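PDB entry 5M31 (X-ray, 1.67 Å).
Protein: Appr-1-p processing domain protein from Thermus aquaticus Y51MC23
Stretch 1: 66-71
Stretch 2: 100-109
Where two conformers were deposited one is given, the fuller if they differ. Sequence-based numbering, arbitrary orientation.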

# COMPACT_ATOMS: atom_id res chain seq x y z
N GLN A 66 10.47 -6.42 -3.23
CA GLN A 66 11.14 -6.90 -2.03
C GLN A 66 10.64 -6.15 -0.85
O GLN A 66 10.05 -5.08 -0.96
CB GLN A 66 12.65 -6.68 -2.15
CG GLN A 66 13.27 -7.26 -3.40
CD GLN A 66 14.68 -6.76 -3.58
OE1 GLN A 66 14.91 -5.59 -3.93
NE2 GLN A 66 15.63 -7.62 -3.31
N ILE A 67 10.88 -6.72 0.33
CA ILE A 67 10.63 -6.01 1.56
C ILE A 67 11.37 -4.65 1.56
O ILE A 67 12.54 -4.57 1.14
CB ILE A 67 10.99 -6.89 2.80
CG1 ILE A 67 10.19 -8.22 2.78
CG2 ILE A 67 10.77 -6.12 4.08
CD1 ILE A 67 8.67 -8.13 2.70
N GLY A 68 10.61 -3.60 1.89
CA GLY A 68 11.10 -2.22 1.93
C GLY A 68 11.24 -1.62 0.58
O GLY A 68 11.85 -0.54 0.45
N ARG A 69 10.67 -2.25 -0.46
CA ARG A 69 10.81 -1.77 -1.84
C ARG A 69 9.44 -1.86 -2.52
O ARG A 69 9.11 -2.83 -3.14
CB ARG A 69 11.93 -2.47 -2.57
CG ARG A 69 12.34 -1.91 -3.92
CD ARG A 69 13.41 -2.70 -4.53
NE ARG A 69 13.65 -2.22 -5.88
CZ ARG A 69 14.38 -2.86 -6.77
NH1 ARG A 69 14.96 -4.01 -6.47
NH2 ARG A 69 14.56 -2.32 -7.96
N ILE A 70 8.67 -0.77 -2.39
CA ILE A 70 7.35 -0.67 -2.97
C ILE A 70 7.46 -0.70 -4.48
O ILE A 70 8.29 0.02 -5.09
CB ILE A 70 6.66 0.63 -2.51
CG1 ILE A 70 6.40 0.51 -1.00
CG2 ILE A 70 5.38 0.90 -3.30
CD1 ILE A 70 5.95 1.75 -0.31
N PHE A 71 6.58 -1.44 -5.10
CA PHE A 71 6.47 -1.42 -6.54
C PHE A 71 5.30 -0.54 -6.95
O PHE A 71 4.18 -0.86 -6.65
CB PHE A 71 6.28 -2.82 -7.10
CG PHE A 71 5.97 -2.82 -8.58
CD1 PHE A 71 6.91 -2.40 -9.48
CD2 PHE A 71 4.69 -3.17 -9.07
CE1 PHE A 71 6.62 -2.29 -10.83
CE2 PHE A 71 4.43 -3.11 -10.43
CZ PHE A 71 5.38 -2.66 -11.30
N GLU A 100 8.13 -6.01 11.09
CA GLU A 100 9.38 -5.44 10.53
C GLU A 100 9.22 -5.04 9.08
O GLU A 100 9.76 -3.98 8.61
CB GLU A 100 10.53 -6.46 10.68
CG GLU A 100 11.76 -6.15 9.83
CD GLU A 100 12.84 -7.21 9.95
OE1 GLU A 100 13.05 -7.70 11.07
OE2 GLU A 100 13.49 -7.51 8.93
N TYR A 101 8.47 -5.81 8.33
CA TYR A 101 8.30 -5.60 6.93
C TYR A 101 7.35 -4.39 6.71
O TYR A 101 7.54 -3.61 5.79
CB TYR A 101 7.73 -6.84 6.27
CG TYR A 101 8.61 -8.06 6.41
CD1 TYR A 101 9.93 -7.98 6.87
CD2 TYR A 101 8.13 -9.32 6.05
CE1 TYR A 101 10.73 -9.13 6.94
CE2 TYR A 101 8.89 -10.45 6.20
CZ TYR A 101 10.21 -10.34 6.58
OH TYR A 101 10.94 -11.51 6.69
N VAL A 102 6.38 -4.23 7.59
CA VAL A 102 5.49 -3.03 7.54
C VAL A 102 6.33 -1.78 7.86
O VAL A 102 6.19 -0.73 7.20
CB VAL A 102 4.29 -3.22 8.51
CG1 VAL A 102 3.50 -1.92 8.65
CG2 VAL A 102 3.42 -4.34 7.97
N GLU A 103 7.21 -1.89 8.85
CA GLU A 103 8.05 -0.72 9.23
C GLU A 103 8.93 -0.29 8.07
O GLU A 103 9.01 0.92 7.77
CB GLU A 103 8.91 -1.02 10.43
CG GLU A 103 8.09 -1.27 11.69
CD GLU A 103 8.87 -1.98 12.80
OE1 GLU A 103 10.02 -2.46 12.57
OE2 GLU A 103 8.31 -2.05 13.93
N GLU A 104 9.60 -1.25 7.44
CA GLU A 104 10.49 -0.93 6.33
C GLU A 104 9.65 -0.42 5.15
O GLU A 104 10.06 0.50 4.44
CB GLU A 104 11.29 -2.16 5.92
CG GLU A 104 12.20 -2.63 7.04
CD GLU A 104 13.21 -3.64 6.59
OE1 GLU A 104 13.06 -4.15 5.46
OE2 GLU A 104 14.14 -3.95 7.39
N GLY A 105 8.46 -1.01 4.94
CA GLY A 105 7.57 -0.56 3.88
C GLY A 105 7.11 0.90 4.08
O GLY A 105 6.97 1.67 3.10
N LEU A 106 6.82 1.26 5.33
CA LEU A 106 6.32 2.64 5.60
C LEU A 106 7.41 3.71 5.29
O LEU A 106 7.11 4.79 4.76
CB LEU A 106 5.91 2.76 7.04
CG LEU A 106 4.51 2.23 7.33
CD1 LEU A 106 4.35 2.08 8.82
CD2 LEU A 106 3.46 3.18 6.74
N LYS A 107 8.67 3.40 5.62
CA LYS A 107 9.77 4.25 5.22
C LYS A 107 9.78 4.41 3.70
O LYS A 107 9.95 5.53 3.19
CB LYS A 107 11.12 3.67 5.70
CG LYS A 107 11.33 3.69 7.22
CD LYS A 107 12.81 3.57 7.57
CE LYS A 107 13.11 4.11 8.97
NZ LYS A 107 12.72 3.18 10.07
N ASP A 108 9.62 3.32 2.96
CA ASP A 108 9.66 3.44 1.52
C ASP A 108 8.43 4.11 0.97
O ASP A 108 8.46 4.70 -0.09
CB ASP A 108 9.84 2.11 0.85
CG ASP A 108 10.46 2.24 -0.53
OD1 ASP A 108 11.41 3.04 -0.68
OD2 ASP A 108 9.94 1.67 -1.49
N LEU A 109 7.33 3.98 1.69
CA LEU A 109 6.09 4.68 1.29
C LEU A 109 6.29 6.18 1.28
O LEU A 109 5.90 6.87 0.31
CB LEU A 109 4.99 4.29 2.23
CG LEU A 109 3.60 4.90 1.94
CD1 LEU A 109 3.17 4.60 0.53
CD2 LEU A 109 2.64 4.33 2.94
O HOH W 1 7.95 -3.79 2.99

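A type II turn from Gln66 to Arg69, closed by Arg69 N to Gln66 O (2.9 Å), lies against the helical segment 100–109, part of a longer helix, where Gly68 and Gly105 bring their CA atoms to 4.4 Å. Gly68 has a positive phi (77°), which favours glycine; a CB there would also sit a tight 3.5 Å from Glu104 CB. Water 1 completes this backbone junction, accepting from Gly68 N (2.9 Å) and donating to Tyr101 O (2.8 Å).

Ile67 points toward the helix. Its chi1 m sets Ile67 CG1 over the face of the Tyr101 ring, 3.9 Å from its centroid and 9° off the normal, a CH-pi contact, and chi2 m places CD1 over a face as well, while Ile67 CG2 packs 3.5 Å from Tyr101 CD1. Tyr101, itself m at chi1, presents that face to the isoleucine.

From the helix, Asp108, with chi1 t, reaches the backbone just after the turn: Ile70 N donates to Asp108 OD2 (2.9 Å, 159°), the one direct hydrogen bond between the stretches. Ile70, m then t, extends CD1 toward the helix; Ile70 CD1 lies 3.6 Å from the backbone atom Gly105 O and makes an apolar contact with Leu109 CB at 3.7 Å. Arg69 points its CB away; its all-t chi1 to chi3 chain instead carries Arg69 NH1 to Gln66 OE1 (3.0 Å), linking the two end residues of the turn on its exposed side.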